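Local coordinates for phenolpthiocerol synthesis type-I polyketide synthase ppsA (Mycobacterium bovis, PDB 7AKC), which probably helps extend activated fatty acyl chains with malonyl-CoA or methylmalonyl-CoA units, selected by its acyltransferase domain, toward the lipid core of phthiocerols and phenolphthiocerols, at residues A[26-31]-A[288-293]. Sequence-based numbering, arbitrary orientation.
Sequences VYSGRG and FIEISA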
loop_
_atom_site.group_PDB
_atom_site.type_symbol
_atom_site.label_atom_id
_atom_site.label_comp_id
_atom_site.label_asym_id
_atom_site.label_seq_id
_atom_site.Cartn_x
_atom_site.Cartn_y
_atom_site.Cartn_z
ATOM N N VAL A 26 9.702 -1.370 -3.553
ATOM C CA VAL A 26 8.399 -0.904 -3.118
ATOM C C VAL A 26 7.298 -1.651 -3.873
ATOM O O VAL A 26 7.313 -1.680 -5.097
ATOM C CB VAL A 26 8.258 0.625 -3.259
ATOM C CG1 VAL A 26 6.881 1.072 -2.771
ATOM C CG2 VAL A 26 9.375 1.367 -2.492
ATOM N N TYR A 27 6.361 -2.264 -3.133
ATOM C CA TYR A 27 5.279 -3.045 -3.711
ATOM C C TYR A 27 3.979 -2.306 -3.546
ATOM O O TYR A 27 3.535 -2.118 -2.417
ATOM C CB TYR A 27 5.220 -4.426 -3.046
ATOM C CG TYR A 27 6.480 -5.201 -3.346
ATOM C CD1 TYR A 27 6.589 -5.966 -4.499
ATOM C CD2 TYR A 27 7.606 -5.070 -2.542
ATOM C CE1 TYR A 27 7.766 -6.641 -4.809
ATOM C CE2 TYR A 27 8.816 -5.681 -2.880
ATOM C CZ TYR A 27 8.884 -6.486 -4.003
ATOM O OH TYR A 27 10.051 -7.128 -4.318
ATOM N N SER A 28 3.370 -1.873 -4.655
ATOM C CA SER A 28 2.124 -1.113 -4.561
ATOM C C SER A 28 0.934 -2.051 -4.294
ATOM O O SER A 28 1.020 -3.248 -4.596
ATOM C CB SER A 28 1.908 -0.308 -5.838
ATOM O OG SER A 28 1.587 -1.142 -6.937
ATOM N N GLY A 29 -0.171 -1.489 -3.789
ATOM C CA GLY A 29 -1.380 -2.245 -3.480
ATOM C C GLY A 29 -2.241 -2.597 -4.672
ATOM O O GLY A 29 -2.581 -3.767 -4.878
ATOM N N ARG A 30 -2.620 -1.595 -5.460
ATOM C CA ARG A 30 -3.427 -1.837 -6.655
ATOM C C ARG A 30 -2.755 -1.109 -7.802
ATOM O O ARG A 30 -3.188 -0.029 -8.193
ATOM C CB ARG A 30 -4.904 -1.396 -6.461
ATOM C CG ARG A 30 -5.941 -2.149 -7.346
ATOM C CD ARG A 30 -5.799 -1.779 -8.804
ATOM N NE ARG A 30 -6.892 -2.234 -9.674
ATOM C CZ ARG A 30 -6.868 -2.135 -11.002
ATOM N NH1 ARG A 30 -5.809 -1.616 -11.620
ATOM N NH2 ARG A 30 -7.894 -2.570 -11.725
ATOM N N GLY A 31 -1.680 -1.687 -8.306
ATOM C CA GLY A 31 -0.979 -1.110 -9.444
ATOM C C GLY A 31 -1.748 -1.332 -10.735
ATOM O O GLY A 31 -2.800 -1.993 -10.749
ATOM N N PHE A 288 15.022 3.791 -4.564
ATOM C CA PHE A 288 13.724 3.188 -4.345
ATOM C C PHE A 288 13.219 2.705 -5.688
ATOM O O PHE A 288 13.204 3.473 -6.648
ATOM C CB PHE A 288 12.749 4.212 -3.739
ATOM C CG PHE A 288 13.114 4.561 -2.313
ATOM C CD1 PHE A 288 14.149 5.441 -2.036
ATOM C CD2 PHE A 288 12.396 4.043 -1.248
ATOM C CE1 PHE A 288 14.524 5.715 -0.726
ATOM C CE2 PHE A 288 12.736 4.370 0.067
ATOM C CZ PHE A 288 13.800 5.204 0.317
ATOM N N ILE A 289 12.893 1.421 -5.773
ATOM C CA ILE A 289 12.433 0.813 -6.996
ATOM C C ILE A 289 11.049 0.278 -6.781
ATOM O O ILE A 289 10.866 -0.620 -5.975
ATOM C CB ILE A 289 13.398 -0.297 -7.481
ATOM C CG1 ILE A 289 14.856 0.208 -7.527
ATOM C CG2 ILE A 289 12.936 -0.848 -8.836
ATOM C CD1 ILE A 289 15.915 -0.863 -7.952
ATOM N N GLU A 290 10.083 0.811 -7.499
ATOM C CA GLU A 290 8.708 0.321 -7.435
ATOM C C GLU A 290 8.668 -0.927 -8.315
ATOM O O GLU A 290 9.076 -0.859 -9.471
ATOM C CB GLU A 290 7.756 1.380 -7.988
ATOM C CG GLU A 290 6.310 0.904 -7.975
ATOM C CD GLU A 290 5.301 1.926 -8.455
ATOM O OE1 GLU A 290 5.531 3.136 -8.243
ATOM O OE2 GLU A 290 4.285 1.518 -9.067
ATOM N N ILE A 291 8.238 -2.069 -7.770
ATOM C CA ILE A 291 8.184 -3.322 -8.523
ATOM C C ILE A 291 6.792 -3.476 -9.084
ATOM O O ILE A 291 5.927 -4.083 -8.445
ATOM C CB ILE A 291 8.615 -4.535 -7.657
ATOM C CG1 ILE A 291 9.918 -4.231 -6.862
ATOM C CG2 ILE A 291 8.777 -5.781 -8.512
ATOM C CD1 ILE A 291 11.109 -3.843 -7.739
ATOM N N SER A 292 6.543 -2.865 -10.243
ATOM C CA SER A 292 5.208 -2.874 -10.832
ATOM C C SER A 292 5.247 -2.823 -12.364
ATOM O O SER A 292 6.285 -2.523 -12.945
ATOM C CB SER A 292 4.427 -1.666 -10.329
ATOM O OG SER A 292 5.030 -0.481 -10.825
ATOM N N ALA A 293 4.092 -3.021 -13.001
ATOM C CA ALA A 293 3.962 -2.948 -14.456
ATOM C C ALA A 293 3.899 -1.487 -14.969
ATOM O O ALA A 293 4.001 -1.283 -16.171
ATOM C CB ALA A 293 2.724 -3.718 -14.905
HETATM O O HOH W 1 3.970 -3.148 -7.203
#
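Val26 and Glu290 pair in parallel where strands 23-27 and 287-290, far apart in sequence, run side by side in the five-stranded parallel sheet of the acyltransferase alpha/beta core. Val26 bonds through its backbone to the residues on either side of Glu290: Val26 N to Ile289 O (2.8 Å) and Ile291 N to Val26 O (2.9 Å). Glu290 CA adds a CA-H...O contact to Val26 O. Past the last direct bond the chains part, and a water continues the ladder, accepting from Ser28 N (2.9 Å) and donating to Ile291 O at a short 2.5 Å. Tyr27 also bonds through its backbone to Ile109 and His111, the latter in a probable GxSxG nucleophile elbow, which puts the loop after Tyr27 beside the probable active site.

The apolar contacts lie on both faces of the sheet. On that of Val26 and Glu290, Val26 CG2 reaches the edge of the Phe288 ring, near its plane, at CD2 (4.2 Å), and Ile301 of helix 298-308 touches both side chains. On the other, Tyr27 and Ile291 lie alongside each other against helix 79-100; Ile291 CB meets Tyr27 CE1 obliquely (3.6 Å), and CG1, set beside its own backbone N (chi1 -46°), follows the ring to CZ. Tyr27 OH hydrogen-bonds with Thr95 OG1.

The polar end of Glu290 is buried. Its chain is extended, with CG anti to the backbone N (chi1 179°). OE1 accepts from Leu297 N; OE2 is held by two donors, Leu296 N and Ser292 OG, the hydroxyl meeting Glu290 OE2 from above the carboxylate plane (2.8 Å).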